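Local coordinates for coronin (PDB 4OZU), which probably binds actin filaments and contributes to host-cell invasion and egress by the parasite, and is represented here by its WD40 beta-propeller domain, at residues S88-R92 / D369-S373; R92-A96 / I106-P110; S135-A141 / A178-G184. One frame throughout, in Å; residues are numbered along the deposited sequence.

Contact 1. Residues S88-R92 / D369-S373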
# COMPACT_ATOMS: atom_id res chain seq x y z
N SER A 88 5.89 -6.55 6.54
CA SER A 88 4.91 -7.55 6.94
C SER A 88 3.79 -6.90 7.74
O SER A 88 4.03 -5.96 8.50
CB SER A 88 5.55 -8.63 7.79
OG SER A 88 4.56 -9.42 8.43
N PRO A 89 2.55 -7.39 7.57
CA PRO A 89 1.47 -6.86 8.40
C PRO A 89 1.56 -7.26 9.87
O PRO A 89 0.85 -6.69 10.70
CB PRO A 89 0.21 -7.48 7.78
CG PRO A 89 0.62 -8.04 6.47
CD PRO A 89 2.07 -8.37 6.59
N PHE A 90 2.41 -8.24 10.18
CA PHE A 90 2.41 -8.86 11.50
C PHE A 90 3.72 -8.74 12.27
O PHE A 90 3.72 -8.54 13.47
CB PHE A 90 2.04 -10.33 11.36
CG PHE A 90 0.87 -10.56 10.46
CD1 PHE A 90 -0.39 -10.07 10.80
CD2 PHE A 90 1.01 -11.25 9.27
CE1 PHE A 90 -1.46 -10.28 9.97
CE2 PHE A 90 -0.07 -11.46 8.44
CZ PHE A 90 -1.30 -10.97 8.79
N TYR A 91 4.83 -8.87 11.55
CA TYR A 91 6.14 -9.00 12.16
C TYR A 91 6.96 -7.76 11.90
O TYR A 91 7.29 -7.44 10.75
CB TYR A 91 6.82 -10.26 11.63
CG TYR A 91 5.89 -11.45 11.70
CD1 TYR A 91 5.27 -11.79 12.90
CD2 TYR A 91 5.58 -12.19 10.57
CE1 TYR A 91 4.40 -12.86 12.96
CE2 TYR A 91 4.71 -13.26 10.63
CZ TYR A 91 4.12 -13.59 11.83
OH TYR A 91 3.25 -14.66 11.89
N ARG A 92 7.26 -7.04 12.98
CA ARG A 92 7.85 -5.72 12.91
C ARG A 92 9.20 -5.67 12.21
O ARG A 92 9.58 -4.63 11.67
CB ARG A 92 8.01 -5.16 14.32
CG ARG A 92 8.46 -3.72 14.33
CD ARG A 92 7.61 -2.88 15.23
NE ARG A 92 8.13 -2.88 16.60
CZ ARG A 92 7.46 -3.30 17.67
NH1 ARG A 92 6.22 -3.78 17.57
NH2 ARG A 92 8.04 -3.25 18.86
N ASP A 369 -4.98 -5.75 13.58
CA ASP A 369 -3.92 -6.06 14.52
C ASP A 369 -2.71 -6.70 13.85
O ASP A 369 -2.79 -7.11 12.69
CB ASP A 369 -4.43 -6.99 15.61
CG ASP A 369 -3.66 -6.87 16.92
OD1 ASP A 369 -2.68 -6.09 16.98
OD2 ASP A 369 -4.03 -7.56 17.89
N VAL A 370 -1.61 -6.78 14.58
CA VAL A 370 -0.39 -7.37 14.06
C VAL A 370 -0.34 -8.87 14.38
O VAL A 370 0.72 -9.42 14.68
CB VAL A 370 0.86 -6.66 14.63
CG1 VAL A 370 0.91 -5.22 14.12
CG2 VAL A 370 0.87 -6.68 16.16
N GLU A 371 -1.50 -9.51 14.32
CA GLU A 371 -1.63 -10.96 14.50
C GLU A 371 -2.34 -11.56 13.30
O GLU A 371 -3.44 -11.11 12.95
CB GLU A 371 -2.43 -11.30 15.76
CG GLU A 371 -1.80 -10.97 17.07
CD GLU A 371 -2.72 -11.31 18.22
OE1 GLU A 371 -3.61 -12.17 18.04
OE2 GLU A 371 -2.57 -10.72 19.30
N PRO A 372 -1.76 -12.58 12.66
CA PRO A 372 -2.51 -13.21 11.57
C PRO A 372 -3.76 -13.95 12.05
O PRO A 372 -3.70 -14.59 13.09
CB PRO A 372 -1.51 -14.22 10.98
CG PRO A 372 -0.19 -13.95 11.64
CD PRO A 372 -0.45 -13.22 12.90
N SER A 373 -4.85 -13.88 11.29
CA SER A 373 -6.06 -14.60 11.70
C SER A 373 -5.96 -16.08 11.34
O SER A 373 -6.62 -16.92 11.96
CB SER A 373 -7.31 -14.00 11.05
OG SER A 373 -7.36 -14.28 9.67
O HOH W 1 -1.47 -5.40 10.53

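Contact 2. Residues R92-A96 / I106-P110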
# COMPACT_ATOMS: atom_id res chain seq x y z
N ARG A 92 7.26 -7.04 12.98
CA ARG A 92 7.85 -5.72 12.91
C ARG A 92 9.20 -5.67 12.21
O ARG A 92 9.58 -4.63 11.67
CB ARG A 92 8.01 -5.16 14.32
CG ARG A 92 8.46 -3.72 14.33
CD ARG A 92 7.61 -2.88 15.23
NE ARG A 92 8.13 -2.88 16.60
CZ ARG A 92 7.46 -3.30 17.67
NH1 ARG A 92 6.22 -3.78 17.57
NH2 ARG A 92 8.04 -3.25 18.86
N ASP A 93 9.91 -6.79 12.23
CA ASP A 93 11.28 -6.84 11.71
C ASP A 93 11.36 -7.43 10.31
O ASP A 93 12.45 -7.56 9.76
CB ASP A 93 12.16 -7.66 12.66
CG ASP A 93 11.60 -9.03 12.98
OD1 ASP A 93 10.39 -9.27 12.73
OD2 ASP A 93 12.36 -9.87 13.50
N ILE A 94 10.21 -7.77 9.73
CA ILE A 94 10.16 -8.45 8.44
C ILE A 94 9.62 -7.56 7.33
O ILE A 94 8.59 -6.90 7.48
CB ILE A 94 9.29 -9.72 8.53
CG1 ILE A 94 9.88 -10.71 9.54
CG2 ILE A 94 9.14 -10.38 7.16
CD1 ILE A 94 11.26 -11.23 9.19
N LEU A 95 10.33 -7.54 6.21
CA LEU A 95 9.83 -6.83 5.05
C LEU A 95 10.27 -7.54 3.78
O LEU A 95 11.14 -8.42 3.81
CB LEU A 95 10.33 -5.38 5.04
CG LEU A 95 11.84 -5.16 4.91
CD1 LEU A 95 12.11 -3.80 4.32
CD2 LEU A 95 12.54 -5.27 6.27
N ALA A 96 9.64 -7.16 2.68
CA ALA A 96 9.95 -7.72 1.38
C ALA A 96 10.26 -6.63 0.36
O ALA A 96 9.63 -5.58 0.35
CB ALA A 96 8.81 -8.57 0.89
N ILE A 106 13.14 -11.47 1.10
CA ILE A 106 12.53 -11.28 2.42
C ILE A 106 13.65 -10.95 3.39
O ILE A 106 14.65 -11.66 3.47
CB ILE A 106 11.76 -12.53 2.90
CG1 ILE A 106 10.85 -13.09 1.80
CG2 ILE A 106 10.95 -12.20 4.15
CD1 ILE A 106 9.88 -12.09 1.23
N TRP A 107 13.47 -9.87 4.14
CA TRP A 107 14.48 -9.36 5.04
C TRP A 107 14.04 -9.43 6.49
O TRP A 107 12.86 -9.26 6.79
CB TRP A 107 14.81 -7.91 4.69
CG TRP A 107 15.28 -7.72 3.30
CD1 TRP A 107 14.55 -7.28 2.24
CD2 TRP A 107 16.62 -7.93 2.81
NE1 TRP A 107 15.35 -7.20 1.12
CE2 TRP A 107 16.61 -7.60 1.45
CE3 TRP A 107 17.80 -8.37 3.40
CZ2 TRP A 107 17.75 -7.71 0.66
CZ3 TRP A 107 18.93 -8.47 2.62
CH2 TRP A 107 18.90 -8.14 1.26
N GLN A 108 14.99 -9.68 7.39
CA GLN A 108 14.73 -9.63 8.83
C GLN A 108 15.69 -8.66 9.50
O GLN A 108 16.89 -8.93 9.61
CB GLN A 108 14.86 -11.01 9.46
CG GLN A 108 14.44 -11.05 10.92
CD GLN A 108 14.39 -12.45 11.48
OE1 GLN A 108 15.11 -13.34 11.02
NE2 GLN A 108 13.54 -12.66 12.48
N LEU A 109 15.16 -7.53 9.97
CA LEU A 109 15.97 -6.53 10.67
C LEU A 109 16.41 -7.04 12.04
O LEU A 109 15.72 -7.86 12.65
CB LEU A 109 15.18 -5.23 10.83
CG LEU A 109 14.87 -4.49 9.53
CD1 LEU A 109 13.73 -3.52 9.72
CD2 LEU A 109 16.11 -3.76 9.03
N PRO A 110 17.56 -6.55 12.54
CA PRO A 110 17.99 -6.94 13.88
C PRO A 110 17.07 -6.36 14.94
O PRO A 110 16.24 -5.51 14.61
CB PRO A 110 19.39 -6.34 13.99
CG PRO A 110 19.37 -5.18 13.06
CD PRO A 110 18.49 -5.59 11.92
O HOH W 2 14.60 -9.30 14.62

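Contact 3. Residues S135-A141 / A178-G184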
# COMPACT_ATOMS: atom_id res chain seq x y z
N SER A 135 5.88 -5.68 -7.93
CA SER A 135 5.15 -5.59 -6.68
C SER A 135 5.45 -6.78 -5.79
O SER A 135 5.81 -7.85 -6.25
CB SER A 135 3.65 -5.50 -6.95
OG SER A 135 3.18 -6.66 -7.60
N ALA A 136 5.32 -6.56 -4.48
CA ALA A 136 5.45 -7.61 -3.49
C ALA A 136 4.50 -7.25 -2.36
O ALA A 136 4.78 -6.34 -1.58
CB ALA A 136 6.87 -7.73 -3.00
N GLU A 137 3.38 -7.96 -2.29
CA GLU A 137 2.32 -7.64 -1.35
C GLU A 137 1.99 -8.81 -0.42
O GLU A 137 1.71 -9.93 -0.87
CB GLU A 137 1.05 -7.23 -2.10
CG GLU A 137 1.17 -5.88 -2.82
CD GLU A 137 0.91 -4.69 -1.92
OE1 GLU A 137 0.39 -4.87 -0.80
OE2 GLU A 137 1.23 -3.56 -2.34
N TRP A 138 2.00 -8.53 0.87
CA TRP A 138 1.70 -9.52 1.89
C TRP A 138 0.20 -9.70 2.06
O TRP A 138 -0.55 -8.73 2.10
CB TRP A 138 2.28 -9.11 3.23
CG TRP A 138 3.75 -8.97 3.30
CD1 TRP A 138 4.49 -7.83 3.18
CD2 TRP A 138 4.69 -10.02 3.56
NE1 TRP A 138 5.83 -8.10 3.33
CE2 TRP A 138 5.98 -9.44 3.57
CE3 TRP A 138 4.57 -11.40 3.78
CZ2 TRP A 138 7.13 -10.19 3.79
CZ3 TRP A 138 5.72 -12.14 4.00
CH2 TRP A 138 6.98 -11.53 4.00
N ASN A 139 -0.21 -10.95 2.21
CA ASN A 139 -1.58 -11.26 2.59
C ASN A 139 -1.89 -10.63 3.94
O ASN A 139 -1.12 -10.79 4.89
CB ASN A 139 -1.78 -12.78 2.64
CG ASN A 139 -3.23 -13.16 2.77
OD1 ASN A 139 -3.89 -12.83 3.75
ND2 ASN A 139 -3.74 -13.87 1.77
N PRO A 140 -3.02 -9.90 4.04
CA PRO A 140 -3.33 -9.19 5.29
C PRO A 140 -3.88 -10.08 6.39
O PRO A 140 -4.01 -9.61 7.52
CB PRO A 140 -4.39 -8.18 4.85
CG PRO A 140 -5.08 -8.84 3.71
CD PRO A 140 -4.00 -9.61 2.98
N ALA A 141 -4.19 -11.34 6.09
CA ALA A 141 -4.79 -12.23 7.08
C ALA A 141 -3.93 -13.45 7.38
O ALA A 141 -4.06 -14.06 8.45
CB ALA A 141 -6.15 -12.68 6.61
N ALA A 178 -1.13 -4.75 -8.00
CA ALA A 178 -1.64 -6.00 -7.45
C ALA A 178 -1.89 -5.80 -5.97
O ALA A 178 -1.00 -5.36 -5.25
CB ALA A 178 -0.67 -7.14 -7.70
N LYS A 179 -3.11 -6.09 -5.53
CA LYS A 179 -3.51 -5.84 -4.15
C LYS A 179 -4.40 -6.97 -3.63
O LYS A 179 -5.17 -7.55 -4.38
CB LYS A 179 -4.27 -4.51 -4.02
CG LYS A 179 -3.45 -3.27 -4.34
CD LYS A 179 -2.52 -2.91 -3.19
CE LYS A 179 -1.61 -1.76 -3.56
NZ LYS A 179 -0.66 -1.43 -2.47
N TRP A 180 -4.27 -7.27 -2.34
CA TRP A 180 -5.07 -8.29 -1.67
C TRP A 180 -6.38 -7.75 -1.09
O TRP A 180 -6.43 -6.66 -0.51
CB TRP A 180 -4.31 -8.90 -0.50
CG TRP A 180 -3.18 -9.78 -0.81
CD1 TRP A 180 -1.85 -9.46 -0.80
CD2 TRP A 180 -3.25 -11.17 -1.11
NE1 TRP A 180 -1.09 -10.57 -1.10
CE2 TRP A 180 -1.94 -11.64 -1.29
CE3 TRP A 180 -4.31 -12.07 -1.25
CZ2 TRP A 180 -1.65 -12.96 -1.60
CZ3 TRP A 180 -4.03 -13.38 -1.56
CH2 TRP A 180 -2.71 -13.82 -1.73
N SER A 181 -7.44 -8.55 -1.21
CA SER A 181 -8.66 -8.33 -0.44
C SER A 181 -8.37 -8.37 1.06
O SER A 181 -7.53 -9.13 1.51
CB SER A 181 -9.70 -9.40 -0.79
OG SER A 181 -10.79 -9.37 0.11
N TRP A 182 -9.10 -7.58 1.84
CA TRP A 182 -8.97 -7.64 3.29
C TRP A 182 -9.48 -8.96 3.86
O TRP A 182 -9.21 -9.29 5.02
CB TRP A 182 -9.69 -6.46 3.93
CG TRP A 182 -8.89 -5.23 3.76
CD1 TRP A 182 -9.02 -4.29 2.78
CD2 TRP A 182 -7.78 -4.81 4.57
NE1 TRP A 182 -8.07 -3.31 2.94
CE2 TRP A 182 -7.30 -3.61 4.02
CE3 TRP A 182 -7.14 -5.35 5.69
CZ2 TRP A 182 -6.22 -2.92 4.58
CZ3 TRP A 182 -6.07 -4.66 6.24
CH2 TRP A 182 -5.62 -3.46 5.68
N LYS A 183 -10.21 -9.71 3.05
CA LYS A 183 -10.63 -11.06 3.41
C LYS A 183 -9.47 -12.05 3.28
O LYS A 183 -9.48 -13.13 3.86
CB LYS A 183 -11.79 -11.49 2.52
CG LYS A 183 -12.39 -12.84 2.84
CD LYS A 183 -13.71 -13.03 2.10
CE LYS A 183 -14.27 -14.44 2.28
NZ LYS A 183 -15.57 -14.61 1.57
N GLY A 184 -8.47 -11.67 2.48
CA GLY A 184 -7.28 -12.47 2.29
C GLY A 184 -7.42 -13.60 1.29
O GLY A 184 -6.51 -14.42 1.15
O HOH W 3 -2.33 -5.91 -0.80

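Contact 1. Residues S88-R92 / D369-S373
Phe-90 and Pro-372 carry most of this contact. The pyrrolidine ring lies over one face of the phenyl ring. Pro-372 CG sits 3.8 Å from the centroid of the Phe-90 ring and only 12° off the ring normal, a CH-pi contact. The backbone at Pro-372 follows the same face, with its N 3.4 Å from Phe-90 CD1. Pro-89 CB covers the opposite face, 3.8 Å above the ring plane of Phe-90. The phenyl is thus clamped between two prolines, one from each segment. Phe-90 has chi1 at -46°, with CG beside its backbone N and anti to the carbonyl carbon, which turns the ring edge to the main chain of Val-370.

Tyr-91 adds a smaller van der Waals touch. Its side chain meets Pro-372 at about a right angle, and OH comes to 3.5 Å from Pro-372 CG.

No direct hydrogen bond crosses between the segments. A water does the bridging instead, donating to Pro-89 O at 2.7 Å and to Asp-369 O at 3.1 Å.

Other polar bonds shape each loop. Ser-88 OG accepts from Phe-90 N and Tyr-91 N, an ST turn and an ST motif that fix the bend carrying both aromatics. Asp-369 OD1 takes the Val-370 N-H from 43° out of its carboxylate plane. Glu-371 is turned to a salt bridge with Arg-388.

The contact sets a late segment of the chain against the loop joining strands 82-87 and 94-99 of a WD blade. This is consistent with the coronin fold, in which a C-terminal extension packs across the beta-propeller.

Contact 2. Residues R92-A96 / I106-P110
Gln-108 reaches across to Ile-94 and Asp-93, and its atoms meet them in turn. CB lies 3.6 Å from Ile-94 CD1. CG touches the same methyl and also Asp-93 OD2. Beyond CG the chain stays extended (chi2 172°) and lies alongside the aspartate. At the tip, NE2 donates to Asp-93 OD2 at 3.2 Å. The acceptor is in the amide plane, but the amide approaches from 42° above the carboxylate plane. A water gives OD2 a second bond and links it to Leu-109 O.

The backbones pair as antiparallel strands. Leu-95 and Trp-107 form the hydrogen-bonded pair, with Trp-107 N to Leu-95 O at 2.8 Å and the return bond, Leu-95 N to Trp-107 O, at 3.1 Å. Leu-109 N to Asp-93 O, 2.7 Å, continues the pairing past the strand ends. Leu-95 CD2 packs on Trp-107 CB and Leu-109 CD1. On the other face, Ile-106 meets Ile-94 and Ala-96.

Trp-107 NE1 bonds Thr-97 OG1, and its ring meets His-78. This hairpin of the two middle strands of a blade, with a tryptophan near the end of its second strand, is consistent with the Trp-Ser/Thr-His hydrogen-bond network of WD40 repeats.

Contact 3. Residues S135-A141 / A178-G184
Ala-178 opens the contact from strand 175-180. Its CB comes near Ser-135 OG, and its carbonyl O lies 3.3 Å from Glu-137 CG. The two strands run parallel, 2° apart, but their axes are 7.2 Å apart and no backbone-to-backbone hydrogen bond joins them. Side chains do the work.

Lys-179 points away at first. A bend at chi2, -77°, brings the amine back, and NZ makes a salt bridge to Glu-137 OE2 at 2.9 Å. The other carboxylate oxygen, OE1, takes a water that also accepts from Trp-180 N.

Trp-180 is the centre. NE1 donates to Glu-137 O at 2.9 Å. The oxygen lies in the indole plane, yet the N-H arrives from 62° above the carbonyl plane. Asn-139 covers one indole face. Its CA stands 3.8 Å from the centroid of the five-membered ring of Trp-180, and its ND2 lies over the outer part of the six-membered ring. Pro-140 CD packs on Trp-180 CB at 3.6 Å.

Ser-181 O meets Pro-140 CG at 3.3 Å and closes a type I turn with Gly-184 N. Trp-182 brings its six-membered ring to Pro-140 CB. At the end of the turn, Gly-184 O accepts from Asn-139 ND2 at 2.9 Å. Asn-139 OD1 meanwhile accepts from Ala-141 N, an Asx turn, so both ends of the amide are held and its rotation is fixed.

Trp-138 NE1 bonds Asn-86 O, and Trp-223 NE1 bonds Lys-179 O. The indole-to-carbonyl bond therefore recurs between successive innermost strands. The chemistry implies that neighbouring blades are joined here by side-chain bonds to backbone oxygens, aided by one salt bridge and apolar cover.

All three contacts belong to one beta-propeller. Contact 2 lies within the sheet of strands 82-87, 94-99, 104-108 and 124-126; contact 1 uses the loop between its first two strands. The two share Arg-92, and their centres are about 12 Å apart. Contact 3 joins the first strands of the next two sheets, about 12 Å from contact 1 and 17 Å from contact 2, centre to centre. Along the chain, contact 2 closes first and contact 3 follows; contact 1 spans both. Trp-138 ties the set together: its indole packs on Ile-94, Ala-96 and Ile-106, and its CB on Pro-89. Phe-90 also touches Pro-140. Strand pairing, blade-to-blade packing and the late segment thus meet around three consecutive blades.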